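Local structure of phosphoribosylaminoimidazole carboxylase (Bombyx mori, 4JA0) at residues M168-L179 and L190-G198; I211-W219 and V228-L236. The protein probably catalyses two steps of de novo purine biosynthesis, with an AIR carboxylase domain and a SAICAR synthetase domain joined in one chain. All coordinates share one frame; numbering follows the deposited sequence.

Contact 1. Residues M168-L179 and L190-G198; sequences MRKATILIFEIL and LIDMKIEFG
Helix 162-183 packs on strand 188-200 of the antiparallel sheet in the SAICAR synthetase domain, and Phe197 meets Met168 at the Met168 end of segment 168-179. Met168 CG lies anti to the carbonyl carbon (chi1 -73°), which brings it over one face of the Phe197 ring, 3.8 Å from the centroid. Met168 SD follows obliquely at 4.3 Å from the same centroid, a Met-aromatic contact. Thr172 OG1 lies at the edge of the ring, in its plane, 3.4 Å from Phe197 CE1. This hydroxyl also donates to Met168 O, which takes Thr172 N from the opposite face of its carbonyl plane. With an alanine in place of Phe197, Met168 is likely to lose its aromatic partner and Thr172 its edge contact, and a gap would probably open between helix and strand.

Further along, Ile195 CD1 meets Thr172 CG2 and, at 3.8 Å, Ile175 CD1. With chi1 at 178°, the Phe176 ring swings away from its own backbone N and reaches the strand; its edge meets Asp192 CA and Met193 CB. Leu179 CD1 touches Met193 SD at 3.6 Å, and its CB meets Leu190 CD2. The two segments are therefore joined by apolar packing, with the Thr172 hydroxyl satisfied within its own helix.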
loop_
_atom_site.group_PDB
_atom_site.type_symbol
_atom_site.label_atom_id
_atom_site.label_comp_id
_atom_site.label_asym_id
_atom_site.label_seq_id
_atom_site.Cartn_x
_atom_site.Cartn_y
_atom_site.Cartn_z
ATOM N N MET A 168 -4.918 -38.298 -25.816
ATOM C CA MET A 168 -5.452 -38.645 -27.136
ATOM C C MET A 168 -6.858 -38.080 -27.367
ATOM O O MET A 168 -7.216 -37.738 -28.490
ATOM C CB MET A 168 -5.407 -40.153 -27.361
ATOM C CG MET A 168 -3.997 -40.676 -27.609
ATOM S SD MET A 168 -3.882 -42.460 -27.918
ATOM C CE MET A 168 -4.027 -43.155 -26.271
ATOM N N ARG A 169 -7.654 -37.976 -26.308
ATOM C CA ARG A 169 -8.946 -37.338 -26.453
ATOM C C ARG A 169 -8.707 -35.898 -26.758
ATOM O O ARG A 169 -9.264 -35.360 -27.702
ATOM C CB ARG A 169 -9.781 -37.429 -25.191
ATOM C CG ARG A 169 -11.166 -36.791 -25.314
ATOM C CD ARG A 169 -11.639 -36.173 -23.998
ATOM N NE ARG A 169 -11.154 -36.938 -22.842
ATOM C CZ ARG A 169 -10.272 -36.485 -21.953
ATOM N NH1 ARG A 169 -9.809 -35.248 -22.039
ATOM N NH2 ARG A 169 -9.874 -37.256 -20.957
ATOM N N LYS A 170 -7.846 -35.272 -25.971
ATOM C CA LYS A 170 -7.594 -33.855 -26.151
ATOM C C LYS A 170 -6.950 -33.581 -27.505
ATOM O O LYS A 170 -7.318 -32.618 -28.186
ATOM C CB LYS A 170 -6.751 -33.302 -25.000
ATOM C CG LYS A 170 -7.502 -33.184 -23.653
ATOM C CD LYS A 170 -6.659 -32.460 -22.642
ATOM C CE LYS A 170 -5.558 -33.356 -22.155
ATOM N NZ LYS A 170 -4.493 -32.640 -21.395
ATOM N N ALA A 171 -6.040 -34.454 -27.923
ATOM C CA ALA A 171 -5.369 -34.272 -29.205
ATOM C C ALA A 171 -6.313 -34.436 -30.383
ATOM O O ALA A 171 -6.255 -33.673 -31.342
ATOM C CB ALA A 171 -4.208 -35.249 -29.344
ATOM N N THR A 172 -7.197 -35.417 -30.294
ATOM C CA THR A 172 -8.134 -35.690 -31.373
ATOM C C THR A 172 -9.069 -34.499 -31.560
ATOM O O THR A 172 -9.286 -34.045 -32.683
ATOM C CB THR A 172 -8.949 -36.991 -31.103
ATOM O OG1 THR A 172 -8.055 -38.089 -30.879
ATOM C CG2 THR A 172 -9.881 -37.330 -32.267
ATOM N N ILE A 173 -9.608 -33.978 -30.469
ATOM C CA ILE A 173 -10.482 -32.822 -30.572
ATOM C C ILE A 173 -9.730 -31.649 -31.179
ATOM O O ILE A 173 -10.268 -30.937 -32.029
ATOM C CB ILE A 173 -11.039 -32.408 -29.213
ATOM C CG1 ILE A 173 -11.841 -33.561 -28.617
ATOM C CG2 ILE A 173 -11.893 -31.170 -29.346
ATOM C CD1 ILE A 173 -12.294 -33.317 -27.194
ATOM N N LEU A 174 -8.475 -31.476 -30.771
ATOM C CA LEU A 174 -7.644 -30.360 -31.240
ATOM C C LEU A 174 -7.364 -30.393 -32.740
ATOM O O LEU A 174 -7.488 -29.381 -33.420
ATOM C CB LEU A 174 -6.325 -30.353 -30.462
ATOM C CG LEU A 174 -5.357 -29.208 -30.711
ATOM C CD1 LEU A 174 -6.133 -27.924 -30.725
ATOM C CD2 LEU A 174 -4.339 -29.168 -29.602
ATOM N N ILE A 175 -7.028 -31.576 -33.246
ATOM C CA ILE A 175 -6.743 -31.789 -34.664
ATOM C C ILE A 175 -7.982 -31.529 -35.504
ATOM O O ILE A 175 -7.906 -30.925 -36.576
ATOM C CB ILE A 175 -6.241 -33.222 -34.902
ATOM C CG1 ILE A 175 -4.811 -33.348 -34.394
ATOM C CG2 ILE A 175 -6.347 -33.627 -36.374
ATOM C CD1 ILE A 175 -4.389 -34.780 -34.195
ATOM N N PHE A 176 -9.123 -31.991 -35.002
ATOM C CA PHE A 176 -10.385 -31.671 -35.619
ATOM C C PHE A 176 -10.597 -30.144 -35.652
ATOM O O PHE A 176 -10.966 -29.583 -36.682
ATOM C CB PHE A 176 -11.532 -32.318 -34.862
ATOM C CG PHE A 176 -12.867 -31.980 -35.433
ATOM C CD1 PHE A 176 -13.423 -32.760 -36.425
ATOM C CD2 PHE A 176 -13.529 -30.814 -35.047
ATOM C CE1 PHE A 176 -14.645 -32.415 -36.971
ATOM C CE2 PHE A 176 -14.739 -30.459 -35.595
ATOM C CZ PHE A 176 -15.303 -31.255 -36.551
ATOM N N GLU A 177 -10.345 -29.467 -34.539
ATOM C CA GLU A 177 -10.602 -28.037 -34.473
ATOM C C GLU A 177 -9.722 -27.237 -35.449
ATOM O O GLU A 177 -10.199 -26.317 -36.130
ATOM C CB GLU A 177 -10.397 -27.555 -33.046
ATOM C CG GLU A 177 -11.539 -27.914 -32.091
ATOM C CD GLU A 177 -11.173 -27.651 -30.633
ATOM O OE1 GLU A 177 -9.953 -27.578 -30.339
ATOM O OE2 GLU A 177 -12.091 -27.506 -29.787
ATOM N N ILE A 178 -8.458 -27.637 -35.556
ATOM C CA ILE A 178 -7.513 -27.022 -36.480
ATOM C C ILE A 178 -7.936 -27.169 -37.930
ATOM O O ILE A 178 -7.997 -26.191 -38.664
ATOM C CB ILE A 178 -6.121 -27.661 -36.329
ATOM C CG1 ILE A 178 -5.511 -27.261 -34.992
ATOM C CG2 ILE A 178 -5.208 -27.277 -37.504
ATOM C CD1 ILE A 178 -4.247 -27.975 -34.689
ATOM N N LEU A 179 -8.247 -28.399 -38.317
ATOM C CA LEU A 179 -8.669 -28.710 -39.674
ATOM C C LEU A 179 -10.034 -28.108 -39.971
ATOM O O LEU A 179 -10.310 -27.711 -41.111
ATOM C CB LEU A 179 -8.701 -30.221 -39.886
ATOM C CG LEU A 179 -7.337 -30.882 -39.712
ATOM C CD1 LEU A 179 -7.495 -32.370 -39.820
ATOM C CD2 LEU A 179 -6.367 -30.375 -40.760
ATOM N N LEU A 190 -16.080 -29.054 -42.093
ATOM C CA LEU A 190 -15.563 -30.347 -41.680
ATOM C C LEU A 190 -16.556 -30.850 -40.658
ATOM O O LEU A 190 -16.825 -30.174 -39.656
ATOM C CB LEU A 190 -14.162 -30.220 -41.089
ATOM C CG LEU A 190 -13.479 -31.532 -40.692
ATOM C CD1 LEU A 190 -13.299 -32.430 -41.910
ATOM C CD2 LEU A 190 -12.128 -31.287 -39.995
ATOM N N ILE A 191 -17.101 -32.036 -40.913
ATOM C CA ILE A 191 -18.246 -32.543 -40.157
ATOM C C ILE A 191 -17.817 -33.565 -39.141
ATOM O O ILE A 191 -18.275 -33.544 -38.007
ATOM C CB ILE A 191 -19.361 -33.114 -41.102
ATOM C CG1 ILE A 191 -20.439 -32.070 -41.349
ATOM C CG2 ILE A 191 -20.098 -34.246 -40.464
ATOM C CD1 ILE A 191 -19.997 -30.927 -42.137
ATOM N N ASP A 192 -16.928 -34.456 -39.547
ATOM C CA ASP A 192 -16.364 -35.405 -38.612
ATOM C C ASP A 192 -15.035 -35.919 -39.113
ATOM O O ASP A 192 -14.634 -35.593 -40.222
ATOM C CB ASP A 192 -17.348 -36.543 -38.266
ATOM C CG ASP A 192 -17.831 -37.330 -39.490
ATOM O OD1 ASP A 192 -19.059 -37.370 -39.708
ATOM O OD2 ASP A 192 -17.009 -37.980 -40.182
ATOM N N MET A 193 -14.328 -36.667 -38.270
ATOM C CA MET A 193 -13.002 -37.175 -38.619
ATOM C C MET A 193 -12.659 -38.434 -37.879
ATOM O O MET A 193 -13.163 -38.660 -36.792
ATOM C CB MET A 193 -11.929 -36.190 -38.214
ATOM C CG MET A 193 -11.521 -35.194 -39.227
ATOM S SD MET A 193 -10.057 -34.553 -38.443
ATOM C CE MET A 193 -8.917 -35.832 -38.927
ATOM N N LYS A 194 -11.714 -39.190 -38.423
ATOM C CA LYS A 194 -11.148 -40.344 -37.726
ATOM C C LYS A 194 -9.634 -40.311 -37.880
ATOM O O LYS A 194 -9.112 -40.094 -38.982
ATOM C CB LYS A 194 -11.703 -41.663 -38.292
ATOM N N ILE A 195 -8.926 -40.520 -36.775
ATOM C CA ILE A 195 -7.478 -40.576 -36.830
ATOM C C ILE A 195 -7.053 -41.760 -35.998
ATOM O O ILE A 195 -7.875 -42.338 -35.298
ATOM C CB ILE A 195 -6.826 -39.295 -36.282
ATOM C CG1 ILE A 195 -7.329 -39.020 -34.869
ATOM C CG2 ILE A 195 -7.120 -38.121 -37.165
ATOM C CD1 ILE A 195 -6.729 -37.766 -34.242
ATOM N N GLU A 196 -5.770 -42.102 -36.063
ATOM C CA GLU A 196 -5.214 -43.195 -35.277
ATOM C C GLU A 196 -3.850 -42.804 -34.703
ATOM O O GLU A 196 -3.123 -42.039 -35.315
ATOM C CB GLU A 196 -5.120 -44.458 -36.137
ATOM C CG GLU A 196 -6.482 -45.107 -36.435
ATOM C CD GLU A 196 -6.417 -46.235 -37.476
ATOM O OE1 GLU A 196 -5.328 -46.823 -37.673
ATOM O OE2 GLU A 196 -7.462 -46.526 -38.110
ATOM N N PHE A 197 -3.503 -43.332 -33.533
ATOM C CA PHE A 197 -2.235 -43.004 -32.873
ATOM C C PHE A 197 -1.322 -44.225 -32.755
ATOM O O PHE A 197 -1.779 -45.372 -32.820
ATOM C CB PHE A 197 -2.470 -42.464 -31.458
ATOM C CG PHE A 197 -3.109 -41.094 -31.399
ATOM C CD1 PHE A 197 -4.481 -40.958 -31.172
ATOM C CD2 PHE A 197 -2.333 -39.943 -31.505
ATOM C CE1 PHE A 197 -5.061 -39.696 -31.094
ATOM C CE2 PHE A 197 -2.906 -38.697 -31.425
ATOM C CZ PHE A 197 -4.264 -38.565 -31.217
ATOM N N GLY A 198 -0.029 -43.970 -32.573
ATOM C CA GLY A 198 0.936 -45.030 -32.332
ATOM C C GLY A 198 1.924 -44.553 -31.282
ATOM O O GLY A 198 1.946 -43.365 -30.964
#

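Contact 2. Residues I211-W219 and V228-L236; sequences IDSDSWRLW and VDKQVYRNL
Val228 N donates to Leu218 O at 3.2 Å, and Lys230 N to Ser213 O at 3.3 Å; these backbone bonds join the segments.

The Asp229 carboxylate faces segment 211-219. Its OD1 accepts a weak bond from Leu218 N at 3.4 Å, while OD2 takes Gln231 N, also weakly, and so caps the start of helix 231-235. OD2 also forms a long salt bridge of 4.0 Å with Arg217 NE. Asp229 CG stands between the backbone N and the carbonyl carbon (chi1 53°), a torsion that turns the carboxylate to Arg217 and Leu218. In segment 211-219, Asp212 OD1 accepts from Asp214 N, an Asx turn just before strand 216-219.

Among side-chain bonds, Arg217 NH2 donates to Gln231 OE1 at 2.7 Å, from above the amide carbonyl plane (52° out of it). Arg234 NH1 reaches the same oxygen from the opposite face, so two guanidinium groups share one acceptor. A sulfate ion, probably from the crystallisation liquor, makes a long, weak ion pair with Arg217 NH1.

The extended Lys230 chain passes Asp214, with CG 3.5 Å from Asp214 OD1, and its NZ goes on to Asp46. Asp229 CB lies at the edge of the Trp216 ring.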
loop_
_atom_site.group_PDB
_atom_site.type_symbol
_atom_site.label_atom_id
_atom_site.label_comp_id
_atom_site.label_asym_id
_atom_site.label_seq_id
_atom_site.Cartn_x
_atom_site.Cartn_y
_atom_site.Cartn_z
ATOM N N ILE A 211 -4.597 -39.261 -42.938
ATOM C CA ILE A 211 -5.820 -38.488 -42.953
ATOM C C ILE A 211 -6.049 -38.052 -44.395
ATOM O O ILE A 211 -5.325 -37.199 -44.906
ATOM C CB ILE A 211 -5.755 -37.272 -41.984
ATOM C CG1 ILE A 211 -5.230 -37.704 -40.610
ATOM C CG2 ILE A 211 -7.117 -36.612 -41.842
ATOM C CD1 ILE A 211 -5.070 -36.564 -39.620
ATOM N N ASP A 212 -7.025 -38.669 -45.064
ATOM C CA ASP A 212 -7.372 -38.287 -46.431
ATOM C C ASP A 212 -8.892 -38.163 -46.566
ATOM O O ASP A 212 -9.580 -37.988 -45.560
ATOM C CB ASP A 212 -6.796 -39.272 -47.463
ATOM C CG ASP A 212 -7.256 -40.714 -47.242
ATOM O OD1 ASP A 212 -8.363 -40.902 -46.701
ATOM O OD2 ASP A 212 -6.540 -41.663 -47.661
ATOM N N SER A 213 -9.419 -38.254 -47.788
ATOM C CA SER A 213 -10.872 -38.168 -47.980
ATOM C C SER A 213 -11.608 -39.403 -47.515
ATOM O O SER A 213 -12.837 -39.432 -47.539
ATOM C CB SER A 213 -11.261 -37.851 -49.417
ATOM O OG SER A 213 -10.922 -36.522 -49.756
ATOM N N ASP A 214 -10.866 -40.417 -47.081
ATOM C CA ASP A 214 -11.492 -41.590 -46.478
ATOM C C ASP A 214 -11.640 -41.395 -44.967
ATOM O O ASP A 214 -12.443 -42.048 -44.329
ATOM C CB ASP A 214 -10.665 -42.849 -46.774
ATOM C CG ASP A 214 -10.603 -43.179 -48.271
ATOM O OD1 ASP A 214 -11.587 -42.895 -48.992
ATOM O OD2 ASP A 214 -9.566 -43.708 -48.731
ATOM N N SER A 215 -10.911 -40.428 -44.426
ATOM C CA SER A 215 -10.846 -40.213 -42.994
ATOM C C SER A 215 -11.916 -39.260 -42.483
ATOM O O SER A 215 -12.196 -39.221 -41.281
ATOM C CB SER A 215 -9.477 -39.629 -42.620
ATOM O OG SER A 215 -8.415 -40.316 -43.253
ATOM N N TRP A 216 -12.538 -38.512 -43.380
ATOM C CA TRP A 216 -13.435 -37.458 -42.932
ATOM C C TRP A 216 -14.746 -37.314 -43.683
ATOM O O TRP A 216 -15.023 -38.027 -44.643
ATOM C CB TRP A 216 -12.696 -36.111 -42.898
ATOM C CG TRP A 216 -12.185 -35.602 -44.230
ATOM C CD1 TRP A 216 -12.782 -35.728 -45.446
ATOM C CD2 TRP A 216 -10.969 -34.876 -44.455
ATOM N NE1 TRP A 216 -12.021 -35.127 -46.415
ATOM C CE2 TRP A 216 -10.898 -34.600 -45.838
ATOM C CE3 TRP A 216 -9.937 -34.423 -43.620
ATOM C CZ2 TRP A 216 -9.835 -33.897 -46.408
ATOM C CZ3 TRP A 216 -8.882 -33.720 -44.186
ATOM C CH2 TRP A 216 -8.838 -33.464 -45.565
ATOM N N ARG A 217 -15.549 -36.366 -43.228
ATOM C CA ARG A 217 -16.815 -36.058 -43.861
ATOM C C ARG A 217 -16.829 -34.558 -44.163
ATOM O O ARG A 217 -16.773 -33.730 -43.255
ATOM C CB ARG A 217 -17.943 -36.475 -42.928
ATOM C CG ARG A 217 -19.303 -36.564 -43.560
ATOM C CD ARG A 217 -20.218 -37.381 -42.671
ATOM N NE ARG A 217 -20.147 -38.813 -42.958
ATOM C CZ ARG A 217 -20.333 -39.782 -42.058
ATOM N NH1 ARG A 217 -20.570 -39.497 -40.781
ATOM N NH2 ARG A 217 -20.259 -41.055 -42.432
ATOM N N LEU A 218 -16.858 -34.202 -45.443
ATOM C CA LEU A 218 -16.704 -32.807 -45.841
ATOM C C LEU A 218 -17.927 -32.244 -46.522
ATOM O O LEU A 218 -18.357 -32.776 -47.537
ATOM C CB LEU A 218 -15.527 -32.672 -46.813
ATOM C CG LEU A 218 -14.323 -31.859 -46.347
ATOM C CD1 LEU A 218 -13.311 -31.711 -47.459
ATOM C CD2 LEU A 218 -14.804 -30.504 -45.911
ATOM N N TRP A 219 -18.464 -31.139 -46.012
ATOM C CA TRP A 219 -19.563 -30.485 -46.722
ATOM C C TRP A 219 -19.210 -29.066 -47.192
ATOM O O TRP A 219 -18.963 -28.172 -46.387
ATOM C CB TRP A 219 -20.805 -30.420 -45.830
ATOM C CG TRP A 219 -21.327 -31.762 -45.394
ATOM C CD1 TRP A 219 -20.903 -32.992 -45.814
ATOM C CD2 TRP A 219 -22.384 -32.002 -44.456
ATOM N NE1 TRP A 219 -21.625 -33.980 -45.190
ATOM C CE2 TRP A 219 -22.543 -33.401 -44.353
ATOM C CE3 TRP A 219 -23.210 -31.169 -43.690
ATOM C CZ2 TRP A 219 -23.487 -33.986 -43.503
ATOM C CZ3 TRP A 219 -24.153 -31.746 -42.863
ATOM C CH2 TRP A 219 -24.287 -33.142 -42.777
ATOM N N VAL A 228 -18.285 -34.340 -50.355
ATOM C CA VAL A 228 -17.168 -34.621 -51.254
ATOM C C VAL A 228 -16.314 -35.756 -50.712
ATOM O O VAL A 228 -15.251 -36.074 -51.255
ATOM C CB VAL A 228 -16.272 -33.369 -51.452
ATOM C CG1 VAL A 228 -15.544 -33.441 -52.771
ATOM C CG2 VAL A 228 -17.103 -32.134 -51.443
ATOM N N ASP A 229 -16.763 -36.342 -49.611
ATOM C CA ASP A 229 -15.989 -37.389 -48.947
ATOM C C ASP A 229 -16.391 -38.788 -49.417
ATOM O O ASP A 229 -17.185 -38.956 -50.343
ATOM C CB ASP A 229 -16.176 -37.291 -47.434
ATOM C CG ASP A 229 -17.631 -37.288 -47.039
ATOM O OD1 ASP A 229 -18.382 -36.411 -47.531
ATOM O OD2 ASP A 229 -18.028 -38.169 -46.243
ATOM N N LYS A 230 -15.843 -39.787 -48.739
ATOM C CA LYS A 230 -16.103 -41.201 -49.006
ATOM C C LYS A 230 -17.550 -41.650 -48.662
ATOM O O LYS A 230 -17.907 -42.819 -48.815
ATOM C CB LYS A 230 -15.061 -42.027 -48.228
ATOM C CG LYS A 230 -14.962 -43.506 -48.553
ATOM C CD LYS A 230 -14.337 -44.240 -47.375
ATOM C CE LYS A 230 -14.434 -45.735 -47.534
ATOM N NZ LYS A 230 -13.909 -46.430 -46.331
ATOM N N GLN A 231 -18.391 -40.724 -48.213
ATOM C CA GLN A 231 -19.786 -41.058 -47.967
ATOM C C GLN A 231 -20.513 -41.253 -49.299
ATOM O O GLN A 231 -21.471 -42.022 -49.393
ATOM C CB GLN A 231 -20.478 -39.978 -47.130
ATOM C CG GLN A 231 -21.820 -40.411 -46.540
ATOM C CD GLN A 231 -21.708 -41.665 -45.673
ATOM O OE1 GLN A 231 -20.708 -41.864 -44.979
ATOM N NE2 GLN A 231 -22.737 -42.513 -45.709
ATOM N N VAL A 232 -20.049 -40.548 -50.327
ATOM C CA VAL A 232 -20.610 -40.674 -51.666
ATOM C C VAL A 232 -20.490 -42.116 -52.134
ATOM O O VAL A 232 -21.433 -42.693 -52.701
ATOM C CB VAL A 232 -19.891 -39.739 -52.663
ATOM C CG1 VAL A 232 -20.227 -40.110 -54.095
ATOM C CG2 VAL A 232 -20.263 -38.289 -52.389
ATOM N N TYR A 233 -19.326 -42.703 -51.868
ATOM C CA TYR A 233 -19.079 -44.090 -52.236
ATOM C C TYR A 233 -19.915 -45.064 -51.377
ATOM O O TYR A 233 -20.433 -46.057 -51.887
ATOM C CB TYR A 233 -17.578 -44.396 -52.143
ATOM C CG TYR A 233 -17.222 -45.841 -52.413
ATOM C CD1 TYR A 233 -16.838 -46.688 -51.380
ATOM C CD2 TYR A 233 -17.281 -46.366 -53.705
ATOM C CE1 TYR A 233 -16.513 -48.006 -51.628
ATOM C CE2 TYR A 233 -16.956 -47.698 -53.959
ATOM C CZ TYR A 233 -16.572 -48.513 -52.910
ATOM O OH TYR A 233 -16.243 -49.835 -53.128
ATOM N N ARG A 234 -20.068 -44.775 -50.088
ATOM C CA ARG A 234 -20.873 -45.629 -49.214
ATOM C C ARG A 234 -22.342 -45.671 -49.634
ATOM O O ARG A 234 -22.991 -46.717 -49.549
ATOM C CB ARG A 234 -20.791 -45.159 -47.763
ATOM C CG ARG A 234 -19.446 -45.338 -47.113
ATOM C CD ARG A 234 -19.485 -44.853 -45.674
ATOM N NE ARG A 234 -18.177 -44.959 -45.028
ATOM C CZ ARG A 234 -17.416 -43.922 -44.689
ATOM N NH1 ARG A 234 -17.829 -42.678 -44.918
ATOM N NH2 ARG A 234 -16.238 -44.135 -44.113
ATOM N N ASN A 235 -22.855 -44.534 -50.101
ATOM C CA ASN A 235 -24.268 -44.403 -50.448
ATOM C C ASN A 235 -24.654 -45.235 -51.652
ATOM O O ASN A 235 -25.835 -45.519 -51.870
ATOM C CB ASN A 235 -24.633 -42.941 -50.728
ATOM C CG ASN A 235 -24.550 -42.067 -49.494
ATOM O OD1 ASN A 235 -24.547 -42.555 -48.360
ATOM N ND2 ASN A 235 -24.485 -40.761 -49.711
ATOM N N LEU A 236 -23.657 -45.630 -52.432
ATOM C CA LEU A 236 -23.924 -46.423 -53.617
ATOM C C LEU A 236 -24.379 -47.840 -53.235
ATOM O O LEU A 236 -23.656 -48.585 -52.576
ATOM C CB LEU A 236 -22.675 -46.473 -54.496
ATOM C CG LEU A 236 -22.129 -45.145 -55.013
ATOM C CD1 LEU A 236 -20.868 -45.358 -55.842
ATOM C CD2 LEU A 236 -23.180 -44.415 -55.822
#

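Both contacts use one antiparallel sheet, since strands 188-200 and 216-220 are neighbours in it. The centre of contact 1 lies about 10 Å from the centre of the chain and that of contact 2 about 22 Å. The residues that touch in contact 1 are all buried and mostly apolar. Contact 2 is also a buried contact, but some of its touching residues are partly exposed, and it relies on hydrogen bonds and charge. The two meet directly: Asp192 OD1 forms a salt bridge with Arg217 NH1 at 2.8 Å, and Lys194 N probably donates to Ser215 O. Asp192 thus borders the helix packing through its backbone, while its carboxylate pairs with Arg217 of contact 2.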